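Local coordinates for nucleoside-diphosphate-sugar pyrophosphorylase (PDB 4EVW), which probably transfers a nucleotidyl group to a sugar phosphate, making a nucleoside-diphosphate sugar and releasing pyrophosphate, at residues 20-25 / 113-118; 31-36 / 60-65; 38-43 / 47-52; 65-68 / 74-77. The protein carries 1 engineered substitution. All coordinates share one frame; numbering follows the deposited sequence.

Contact 1 (20-25 / 113-118)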
# COMPACT_ATOMS: atom_id res chain seq x y z
N GLN A 20 21.93 2.39 2.33
CA GLN A 20 21.02 2.59 1.20
C GLN A 20 19.58 2.45 1.66
O GLN A 20 19.30 1.74 2.62
CB GLN A 20 21.25 1.52 0.12
CG GLN A 20 22.57 1.56 -0.60
CD GLN A 20 22.64 0.50 -1.68
OE1 GLN A 20 22.85 -0.68 -1.39
NE2 GLN A 20 22.42 0.90 -2.93
N PRO A 21 18.63 3.15 1.00
CA PRO A 21 17.25 2.97 1.45
C PRO A 21 16.87 1.51 1.21
O PRO A 21 17.34 0.88 0.26
CB PRO A 21 16.46 3.97 0.58
CG PRO A 21 17.39 4.30 -0.56
CD PRO A 21 18.75 4.28 0.07
N LYS A 22 16.02 0.98 2.08
CA LYS A 22 15.62 -0.42 2.01
C LYS A 22 15.19 -0.96 0.65
O LYS A 22 15.56 -2.09 0.30
CB LYS A 22 14.53 -0.66 3.06
CG LYS A 22 13.35 -1.51 2.63
CD LYS A 22 12.27 -1.48 3.70
CE LYS A 22 11.88 -0.04 4.07
NZ LYS A 22 11.34 0.71 2.90
N TYR A 23 14.46 -0.18 -0.14
CA TYR A 23 14.02 -0.68 -1.44
C TYR A 23 15.15 -0.89 -2.45
O TYR A 23 14.94 -1.52 -3.49
CB TYR A 23 12.93 0.23 -2.03
CG TYR A 23 13.19 1.71 -1.93
CD1 TYR A 23 12.57 2.49 -0.95
CD2 TYR A 23 14.06 2.34 -2.82
CE1 TYR A 23 12.81 3.85 -0.86
CE2 TYR A 23 14.31 3.71 -2.74
CZ TYR A 23 13.69 4.46 -1.76
OH TYR A 23 13.93 5.81 -1.67
N MSE A 24 16.34 -0.38 -2.14
CA MSE A 24 17.49 -0.56 -3.03
C MSE A 24 18.36 -1.73 -2.59
O MSE A 24 19.32 -2.09 -3.28
CB MSE A 24 18.35 0.71 -3.08
CG MSE A 24 17.67 1.89 -3.75
SE MSE A 24 18.87 3.40 -3.98
CE MSE A 24 17.62 4.68 -4.72
N LEU A 25 18.04 -2.32 -1.44
CA LEU A 25 18.82 -3.46 -0.97
C LEU A 25 18.58 -4.63 -1.92
O LEU A 25 17.52 -4.72 -2.54
CB LEU A 25 18.42 -3.83 0.47
CG LEU A 25 18.71 -2.70 1.47
CD1 LEU A 25 18.42 -3.17 2.88
CD2 LEU A 25 20.17 -2.27 1.33
N ASN A 113 2.55 -1.66 -0.68
CA ASN A 113 3.80 -1.12 -0.18
C ASN A 113 4.99 -1.94 -0.62
O ASN A 113 4.90 -3.14 -0.87
CB ASN A 113 3.74 -0.97 1.34
CG ASN A 113 3.68 -2.29 2.05
OD1 ASN A 113 4.71 -2.90 2.32
ND2 ASN A 113 2.47 -2.75 2.34
N ILE A 114 6.12 -1.26 -0.71
CA ILE A 114 7.35 -1.88 -1.16
C ILE A 114 7.97 -2.87 -0.16
O ILE A 114 8.94 -3.55 -0.49
CB ILE A 114 8.35 -0.76 -1.57
CG1 ILE A 114 9.12 -1.18 -2.81
CG2 ILE A 114 9.26 -0.40 -0.41
CD1 ILE A 114 8.24 -1.40 -4.03
N ASP A 115 7.39 -2.97 1.03
CA ASP A 115 7.88 -3.88 2.08
C ASP A 115 7.23 -5.26 1.98
O ASP A 115 7.53 -6.15 2.77
CB ASP A 115 7.54 -3.37 3.48
CG ASP A 115 8.05 -1.97 3.74
OD1 ASP A 115 9.21 -1.69 3.38
OD2 ASP A 115 7.29 -1.17 4.32
N THR A 116 6.33 -5.42 1.02
CA THR A 116 5.59 -6.67 0.89
C THR A 116 5.71 -7.31 -0.48
O THR A 116 5.76 -6.61 -1.49
CB THR A 116 4.10 -6.40 1.17
OG1 THR A 116 3.97 -5.65 2.38
CG2 THR A 116 3.33 -7.70 1.30
N PHE A 117 5.77 -8.64 -0.51
CA PHE A 117 5.80 -9.35 -1.79
C PHE A 117 4.58 -10.25 -1.84
O PHE A 117 4.28 -10.99 -0.89
CB PHE A 117 7.04 -10.24 -1.96
CG PHE A 117 8.32 -9.60 -1.54
CD1 PHE A 117 8.50 -8.22 -1.67
CD2 PHE A 117 9.34 -10.37 -1.00
CE1 PHE A 117 9.69 -7.63 -1.27
CE2 PHE A 117 10.53 -9.79 -0.59
CZ PHE A 117 10.71 -8.41 -0.73
N ARG A 118 3.88 -10.19 -2.96
CA ARG A 118 2.68 -10.99 -3.19
C ARG A 118 2.89 -11.67 -4.53
O ARG A 118 2.35 -11.22 -5.55
CB ARG A 118 1.46 -10.08 -3.23
CG ARG A 118 1.00 -9.64 -1.85
CD ARG A 118 0.16 -10.73 -1.18
NE ARG A 118 -1.12 -10.88 -1.87
CZ ARG A 118 -1.41 -11.86 -2.72
NH1 ARG A 118 -0.51 -12.80 -2.99
NH2 ARG A 118 -2.59 -11.89 -3.31
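K22 and D115 cross at about a right angle, and the lysine curls round one carboxylate oxygen. Bends at chi3 and chi4 fold the end of the K22 chain back. D115 OD1 therefore meets three of its atoms. K22 CD lies 3.1 Å from D115 OD1, about as close as the charged nitrogen itself. K22 NZ is 3.2 Å from D115 OD1, a salt bridge whose hydrogen bond is weak. The lysine end also runs past I114 in the opposite direction, with K22 NZ 4.1 Å from I114 CG2.

The second meeting is apolar. Y23 CB sits 4.1 Å from I114 CG2 and about as far from I114 CG1. The tyrosine leaves its backbone toward I114, but chi1 of 45° swings the ring off. Its hydroxyl bonds instead to T59, and P21 CB lies over one ring face near the rim.

The segment before K22, ending in a Pro-Lys pair, resembles the nucleotide-binding signature of sugar-nucleotide pyrophosphorylases. D115 lies in a loop that follows a sheet strand, 109-111. The pair is therefore consistent with a place at the nucleotide-sugar pocket, as in relatives. K22 and Y23 belong to a short 3-10 turn, while D115 sits in a type I turn from N113 to T116. The N113 side chain bonds within that turn. N113 OD1 takes T116 OG1 at 2.8 Å, with the donor tilted 27° from the carbonyl plane. N113 OD1 also takes a weak bond from D115 N, 3.0 Å away, and may steady the residue that meets K22.

Contact 2 (31-36 / 60-65)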
# COMPACT_ATOMS: atom_id res chain seq x y z
N THR A 31 16.71 -6.15 -6.49
CA THR A 31 16.36 -5.24 -5.40
C THR A 31 15.02 -5.56 -4.77
O THR A 31 14.15 -6.17 -5.39
CB THR A 31 16.33 -3.78 -5.89
OG1 THR A 31 15.34 -3.63 -6.91
CG2 THR A 31 17.70 -3.38 -6.45
N LEU A 32 14.85 -5.15 -3.52
CA LEU A 32 13.59 -5.40 -2.84
C LEU A 32 12.48 -4.68 -3.62
O LEU A 32 11.34 -5.15 -3.66
CB LEU A 32 13.67 -4.93 -1.38
CG LEU A 32 14.72 -5.68 -0.55
CD1 LEU A 32 14.60 -5.30 0.92
CD2 LEU A 32 14.53 -7.18 -0.71
N PHE A 33 12.82 -3.56 -4.26
CA PHE A 33 11.85 -2.82 -5.07
C PHE A 33 11.30 -3.75 -6.14
O PHE A 33 10.09 -3.84 -6.35
CB PHE A 33 12.51 -1.62 -5.75
CG PHE A 33 11.63 -0.93 -6.76
CD1 PHE A 33 10.64 -0.04 -6.35
CD2 PHE A 33 11.78 -1.18 -8.12
CE1 PHE A 33 9.83 0.60 -7.29
CE2 PHE A 33 10.98 -0.55 -9.06
CZ PHE A 33 10.00 0.34 -8.65
N GLU A 34 12.20 -4.45 -6.82
CA GLU A 34 11.81 -5.38 -7.88
C GLU A 34 11.01 -6.56 -7.36
O GLU A 34 10.04 -6.99 -7.98
CB GLU A 34 13.06 -5.86 -8.63
CG GLU A 34 13.73 -4.78 -9.46
CD GLU A 34 15.15 -5.15 -9.84
OE1 GLU A 34 16.07 -4.93 -9.02
OE2 GLU A 34 15.35 -5.68 -10.95
N HIS A 35 11.44 -7.12 -6.22
CA HIS A 35 10.72 -8.24 -5.62
C HIS A 35 9.27 -7.84 -5.34
O HIS A 35 8.35 -8.62 -5.57
CB HIS A 35 11.36 -8.65 -4.30
CG HIS A 35 12.59 -9.50 -4.45
ND1 HIS A 35 12.55 -10.76 -5.00
CD2 HIS A 35 13.87 -9.27 -4.10
CE1 HIS A 35 13.77 -11.28 -4.97
NE2 HIS A 35 14.59 -10.39 -4.43
N SER A 36 9.09 -6.63 -4.84
CA SER A 36 7.75 -6.16 -4.52
C SER A 36 6.90 -5.83 -5.75
O SER A 36 5.77 -6.29 -5.86
CB SER A 36 7.80 -4.94 -3.59
OG SER A 36 6.50 -4.42 -3.38
N ALA A 60 14.06 8.74 -7.78
CA ALA A 60 13.26 8.88 -8.99
C ALA A 60 13.95 8.20 -10.17
O ALA A 60 13.32 7.49 -10.96
CB ALA A 60 13.01 10.36 -9.30
N VAL A 61 15.26 8.42 -10.30
CA VAL A 61 16.03 7.81 -11.37
C VAL A 61 16.06 6.29 -11.22
O VAL A 61 15.87 5.56 -12.19
CB VAL A 61 17.48 8.36 -11.40
CG1 VAL A 61 18.35 7.51 -12.32
CG2 VAL A 61 17.47 9.81 -11.88
N PHE A 62 16.28 5.82 -9.99
CA PHE A 62 16.31 4.38 -9.71
C PHE A 62 14.99 3.72 -10.12
O PHE A 62 14.99 2.70 -10.82
CB PHE A 62 16.57 4.16 -8.21
CG PHE A 62 16.34 2.74 -7.74
CD1 PHE A 62 17.36 1.79 -7.83
CD2 PHE A 62 15.12 2.36 -7.20
CE1 PHE A 62 17.15 0.48 -7.37
CE2 PHE A 62 14.90 1.06 -6.74
CZ PHE A 62 15.91 0.12 -6.82
N VAL A 63 13.88 4.30 -9.69
CA VAL A 63 12.56 3.75 -10.01
C VAL A 63 12.28 3.77 -11.51
O VAL A 63 11.78 2.79 -12.06
CB VAL A 63 11.44 4.53 -9.28
CG1 VAL A 63 10.06 4.06 -9.75
CG2 VAL A 63 11.58 4.33 -7.79
N ARG A 64 12.59 4.88 -12.17
CA ARG A 64 12.35 4.96 -13.60
C ARG A 64 13.14 3.88 -14.33
O ARG A 64 12.61 3.21 -15.22
CB ARG A 64 12.73 6.34 -14.13
CG ARG A 64 12.35 6.52 -15.59
CD ARG A 64 12.39 7.97 -16.02
NE ARG A 64 11.31 8.77 -15.45
CZ ARG A 64 10.05 8.78 -15.90
NH1 ARG A 64 9.70 8.04 -16.94
NH2 ARG A 64 9.15 9.56 -15.32
N GLU A 65 14.41 3.70 -13.96
CA GLU A 65 15.23 2.68 -14.61
C GLU A 65 14.71 1.26 -14.36
O GLU A 65 14.61 0.46 -15.29
CB GLU A 65 16.69 2.78 -14.13
CG GLU A 65 17.46 3.95 -14.73
CD GLU A 65 18.92 3.99 -14.27
OE1 GLU A 65 19.36 3.03 -13.59
OE2 GLU A 65 19.62 4.97 -14.58
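F33 and V63 mark the closest approach of the two backbones, with their CA atoms 8.3 Å apart. Both segments are helical there: 32-36 is the start of one helix, and 60-65 lies within another. At this spacing only side chains meet.

F62 reaches across with CG anti to its backbone N (chi1 168°) and presents its edge to the face of F33. The stack is an offset edge-to-face pair, with ring centroids 5.6 Å apart and planes at 69°. F62 CE2 also touches F33 CB at 3.7 Å, close to the plane of the F62 ring. F62 CZ, the tip of the ring, lies 3.8 Å from T31 OG1. V63 comes across F33 at about a right angle, with V63 CG1 3.9 Å from F33 CZ.

T31 is held by a capping box with E34. T31 OG1 accepts from E34 N, and E34 OE1 accepts from T31 N above the carboxylate plane. T31 OG1 adds a short 2.6 Å bond to the anti lone pair of E34 OE1.

The pair packs on the mixed sheet, on its parallel strands 49-54 and 75-80. F51 of strand 49-54 touches both F33 and V63, V63 also meets I77 of strand 75-80, and K66 packs on T31 and F33.

Contact 3 (38-43 / 47-52)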
# COMPACT_ATOMS: atom_id res chain seq x y z
N ASN A 38 7.31 -6.86 -8.76
CA ASN A 38 7.09 -8.04 -9.59
C ASN A 38 5.85 -8.81 -9.17
O ASN A 38 5.37 -9.68 -9.91
CB ASN A 38 8.31 -8.96 -9.58
CG ASN A 38 9.24 -8.68 -10.74
OD1 ASN A 38 8.78 -8.26 -11.80
ND2 ASN A 38 10.53 -8.91 -10.55
N SER A 39 5.33 -8.50 -7.99
CA SER A 39 4.10 -9.13 -7.51
C SER A 39 3.05 -8.93 -8.58
O SER A 39 2.21 -9.80 -8.82
CB SER A 39 3.60 -8.44 -6.23
OG SER A 39 4.50 -8.58 -5.15
N PHE A 40 3.09 -7.76 -9.22
CA PHE A 40 2.12 -7.38 -10.24
C PHE A 40 2.54 -7.59 -11.69
O PHE A 40 2.01 -6.93 -12.59
CB PHE A 40 1.77 -5.91 -10.05
CG PHE A 40 1.30 -5.58 -8.67
CD1 PHE A 40 2.19 -5.10 -7.71
CD2 PHE A 40 -0.03 -5.78 -8.31
CE1 PHE A 40 1.76 -4.82 -6.41
CE2 PHE A 40 -0.47 -5.50 -7.02
CZ PHE A 40 0.42 -5.03 -6.07
N ALA A 41 3.46 -8.52 -11.92
CA ALA A 41 3.95 -8.78 -13.27
C ALA A 41 2.85 -9.03 -14.30
O ALA A 41 3.00 -8.69 -15.47
CB ALA A 41 4.92 -9.95 -13.25
N ALA A 42 1.74 -9.63 -13.89
CA ALA A 42 0.65 -9.91 -14.81
C ALA A 42 -0.00 -8.63 -15.34
O ALA A 42 -0.72 -8.66 -16.34
CB ALA A 42 -0.40 -10.78 -14.14
N TYR A 43 0.27 -7.51 -14.68
CA TYR A 43 -0.33 -6.24 -15.07
C TYR A 43 0.62 -5.20 -15.67
O TYR A 43 0.22 -4.07 -15.95
CB TYR A 43 -1.02 -5.66 -13.84
CG TYR A 43 -2.10 -6.58 -13.34
CD1 TYR A 43 -3.34 -6.66 -13.99
CD2 TYR A 43 -1.87 -7.44 -12.26
CE1 TYR A 43 -4.31 -7.57 -13.60
CE2 TYR A 43 -2.84 -8.36 -11.86
CZ TYR A 43 -4.06 -8.42 -12.53
OH TYR A 43 -5.02 -9.32 -12.13
N THR A 47 -1.79 -2.15 -16.99
CA THR A 47 -2.18 -1.27 -15.90
C THR A 47 -1.17 -0.20 -15.55
O THR A 47 0.02 -0.47 -15.49
CB THR A 47 -2.45 -2.14 -14.66
OG1 THR A 47 -3.30 -3.23 -15.03
CG2 THR A 47 -3.09 -1.34 -13.54
N PRO A 48 -1.64 1.04 -15.32
CA PRO A 48 -0.67 2.08 -14.98
C PRO A 48 -0.18 1.92 -13.54
O PRO A 48 -0.91 1.41 -12.68
CB PRO A 48 -1.47 3.37 -15.18
CG PRO A 48 -2.88 2.95 -14.89
CD PRO A 48 -2.98 1.60 -15.54
N PHE A 49 1.06 2.33 -13.30
CA PHE A 49 1.66 2.28 -11.96
C PHE A 49 2.06 3.69 -11.57
O PHE A 49 2.56 4.46 -12.40
CB PHE A 49 2.94 1.43 -11.94
CG PHE A 49 2.71 -0.04 -11.99
CD1 PHE A 49 2.20 -0.64 -13.14
CD2 PHE A 49 2.99 -0.84 -10.89
CE1 PHE A 49 1.97 -2.01 -13.19
CE2 PHE A 49 2.77 -2.22 -10.93
CZ PHE A 49 2.26 -2.80 -12.08
N LEU A 50 1.82 4.05 -10.31
CA LEU A 50 2.22 5.36 -9.81
C LEU A 50 3.17 5.11 -8.66
O LEU A 50 2.79 4.53 -7.64
CB LEU A 50 1.02 6.16 -9.32
CG LEU A 50 1.35 7.45 -8.55
CD1 LEU A 50 2.11 8.43 -9.43
CD2 LEU A 50 0.05 8.08 -8.06
N PHE A 51 4.42 5.53 -8.82
CA PHE A 51 5.42 5.38 -7.78
C PHE A 51 5.57 6.74 -7.11
O PHE A 51 5.87 7.73 -7.78
CB PHE A 51 6.75 4.92 -8.39
CG PHE A 51 6.66 3.60 -9.11
CD1 PHE A 51 6.60 2.41 -8.39
CD2 PHE A 51 6.61 3.54 -10.49
CE1 PHE A 51 6.50 1.18 -9.05
CE2 PHE A 51 6.51 2.32 -11.16
CZ PHE A 51 6.45 1.13 -10.43
N ILE A 52 5.36 6.79 -5.81
CA ILE A 52 5.46 8.05 -5.08
C ILE A 52 6.71 7.97 -4.23
O ILE A 52 6.77 7.24 -3.25
CB ILE A 52 4.23 8.29 -4.20
CG1 ILE A 52 2.96 8.11 -5.04
CG2 ILE A 52 4.27 9.71 -3.65
CD1 ILE A 52 1.67 8.09 -4.22
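F40 and F49 both hold CG beside the backbone N, but with different results. With chi1 at -75°, F49 extends its ring toward the 38-43 segment. With chi1 at -54°, F40 turns its own ring off and offers its CB. F49 CZ then lies 3.7 Å from F40 CB, close to the plane of the F49 ring. F49 CE1 points in the same plane at Y43 O, 3.9 Å away, so the edge of one ring spans two residues of the turn.

Y43 O has a stronger partner. T47 N donates to Y43 O at 3.0 Å, with an N-H...O angle of 159°. Beside this bond the Y43 and T47 side chains run the same way. T47 OG1 rests 3.5 Å from Y43 CB and also touches Y43 CD1. The phenol of Y43 leads on to F123, whose backbone N its OH binds.

The arrangement is a tight return from a helix into a strand. Helix 32-37 ends just before it, and strand 49-54 then enters the sheet between strands 2-5 and 75-80, parallel to both. Such helix-to-strand returns recur in parallel alpha/beta folds, consistent with the Rossmann-like core expected of a nucleotidyltransferase.

Contact 4 (65-68 / 74-77)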
# COMPACT_ATOMS: atom_id res chain seq x y z
N GLU A 65 14.41 3.70 -13.96
CA GLU A 65 15.23 2.68 -14.61
C GLU A 65 14.71 1.26 -14.36
O GLU A 65 14.61 0.46 -15.29
CB GLU A 65 16.69 2.78 -14.13
CG GLU A 65 17.46 3.95 -14.73
CD GLU A 65 18.92 3.99 -14.27
OE1 GLU A 65 19.36 3.03 -13.59
OE2 GLU A 65 19.62 4.97 -14.58
N LYS A 66 14.39 0.96 -13.10
CA LYS A 66 13.89 -0.37 -12.76
C LYS A 66 12.53 -0.66 -13.39
O LYS A 66 12.30 -1.76 -13.90
CB LYS A 66 13.79 -0.54 -11.24
CG LYS A 66 15.13 -0.48 -10.52
CD LYS A 66 16.03 -1.65 -10.89
CE LYS A 66 17.40 -1.49 -10.24
NZ LYS A 66 18.24 -2.71 -10.37
N ALA A 67 11.62 0.31 -13.36
CA ALA A 67 10.29 0.12 -13.94
C ALA A 67 10.40 -0.16 -15.44
O ALA A 67 9.72 -1.03 -15.98
CB ALA A 67 9.42 1.35 -13.71
N THR A 68 11.26 0.60 -16.12
CA THR A 68 11.45 0.44 -17.56
C THR A 68 11.99 -0.95 -17.83
O THR A 68 11.54 -1.67 -18.73
CB THR A 68 12.47 1.45 -18.09
OG1 THR A 68 11.99 2.77 -17.83
CG2 THR A 68 12.68 1.27 -19.59
N GLN A 74 3.26 1.51 -18.69
CA GLN A 74 2.74 2.83 -18.35
C GLN A 74 2.95 3.10 -16.87
O GLN A 74 2.38 2.42 -16.02
CB GLN A 74 1.25 2.96 -18.69
CG GLN A 74 0.96 3.20 -20.16
CD GLN A 74 1.71 4.40 -20.75
OE1 GLN A 74 1.68 5.50 -20.20
NE2 GLN A 74 2.38 4.17 -21.87
N PHE A 75 3.80 4.07 -16.57
CA PHE A 75 4.01 4.40 -15.18
C PHE A 75 4.32 5.87 -15.00
O PHE A 75 4.78 6.55 -15.93
CB PHE A 75 5.10 3.51 -14.56
CG PHE A 75 6.49 3.76 -15.09
CD1 PHE A 75 7.32 4.70 -14.49
CD2 PHE A 75 6.98 3.03 -16.17
CE1 PHE A 75 8.61 4.92 -14.96
CE2 PHE A 75 8.27 3.24 -16.65
CZ PHE A 75 9.09 4.18 -16.04
N TYR A 76 4.04 6.34 -13.80
CA TYR A 76 4.24 7.72 -13.44
C TYR A 76 5.03 7.78 -12.15
O TYR A 76 4.96 6.87 -11.32
CB TYR A 76 2.88 8.39 -13.23
CG TYR A 76 1.91 8.17 -14.36
CD1 TYR A 76 1.97 8.94 -15.52
CD2 TYR A 76 0.94 7.17 -14.29
CE1 TYR A 76 1.08 8.73 -16.57
CE2 TYR A 76 0.05 6.95 -15.33
CZ TYR A 76 0.12 7.73 -16.47
OH TYR A 76 -0.77 7.51 -17.51
N ILE A 77 5.79 8.84 -11.99
CA ILE A 77 6.58 9.01 -10.79
C ILE A 77 6.24 10.37 -10.21
O ILE A 77 6.30 11.38 -10.91
CB ILE A 77 8.09 8.93 -11.08
CG1 ILE A 77 8.44 7.53 -11.58
CG2 ILE A 77 8.88 9.27 -9.81
CD1 ILE A 77 9.90 7.37 -11.96
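F75 of the strand faces A67 of the helix. Its CB points toward the helix. CG sits between the backbone N and the carbonyl carbon (chi1 69°), and this torsion lays the ring beneath the methyl of A67. F75 CG is the first ring atom to meet it, 4.0 Å from A67 CB. CD1 and CD2 lie at similar range from the methyl, and F75 CD2 is 3.9 Å from A67 CB. CE1 stands just as far off. F75 CE2 is closer, 3.7 Å from A67 CB.

All six ring carbons thus lie at nearly equal distance from one methyl. A67 CB stands 3.6 Å from the F75 ring centroid and only 9° off the ring normal, a well-centred CH-pi contact. At the far end CZ also touches A67 CB, and it meets a second residue: T68 OG1 lies 3.7 Å from F75 CZ, at the ring edge and near its plane. The helix therefore meets one ring in two ways, a methyl over the face and a hydroxyl at the rim.

The pair belongs to a beta-alpha-beta unit of strand 49-54, helix 59-70 and strand 75-80. F49 and F51 of the first strand touch F75, and so does R64 one helical turn before T68.

No hydrogen bond crosses the contact. T68 OG1 is bonded to the backbone O of R64, so it has a partner without the ring. Its nearness to the weakly positive C-H edge may be mildly favourable, but dispersion between methyl and ring probably carries the contact.

Contacts 2, 3 and 4 all lie within the chain loop closed by contact 1. Contact 3 is nested inside contact 2, and contact 4 begins where contact 2 ends. Contacts 2 and 4 share helix 59-70, with centres about 8 Å apart. Contacts 3 and 4 reach neighbouring parallel strands, 49-54 and 75-80, joined by backbone bonds of F49 and F51 to Y76. Contact 1 lies about 9 Å from contact 2, centre to centre, and bonds to it through L25 with L32 and T116 with S36. R118 of contact 1 also binds S39 of contact 3. The probable nucleotide-site loops are thus tied directly to the helix layer and sheet behind them.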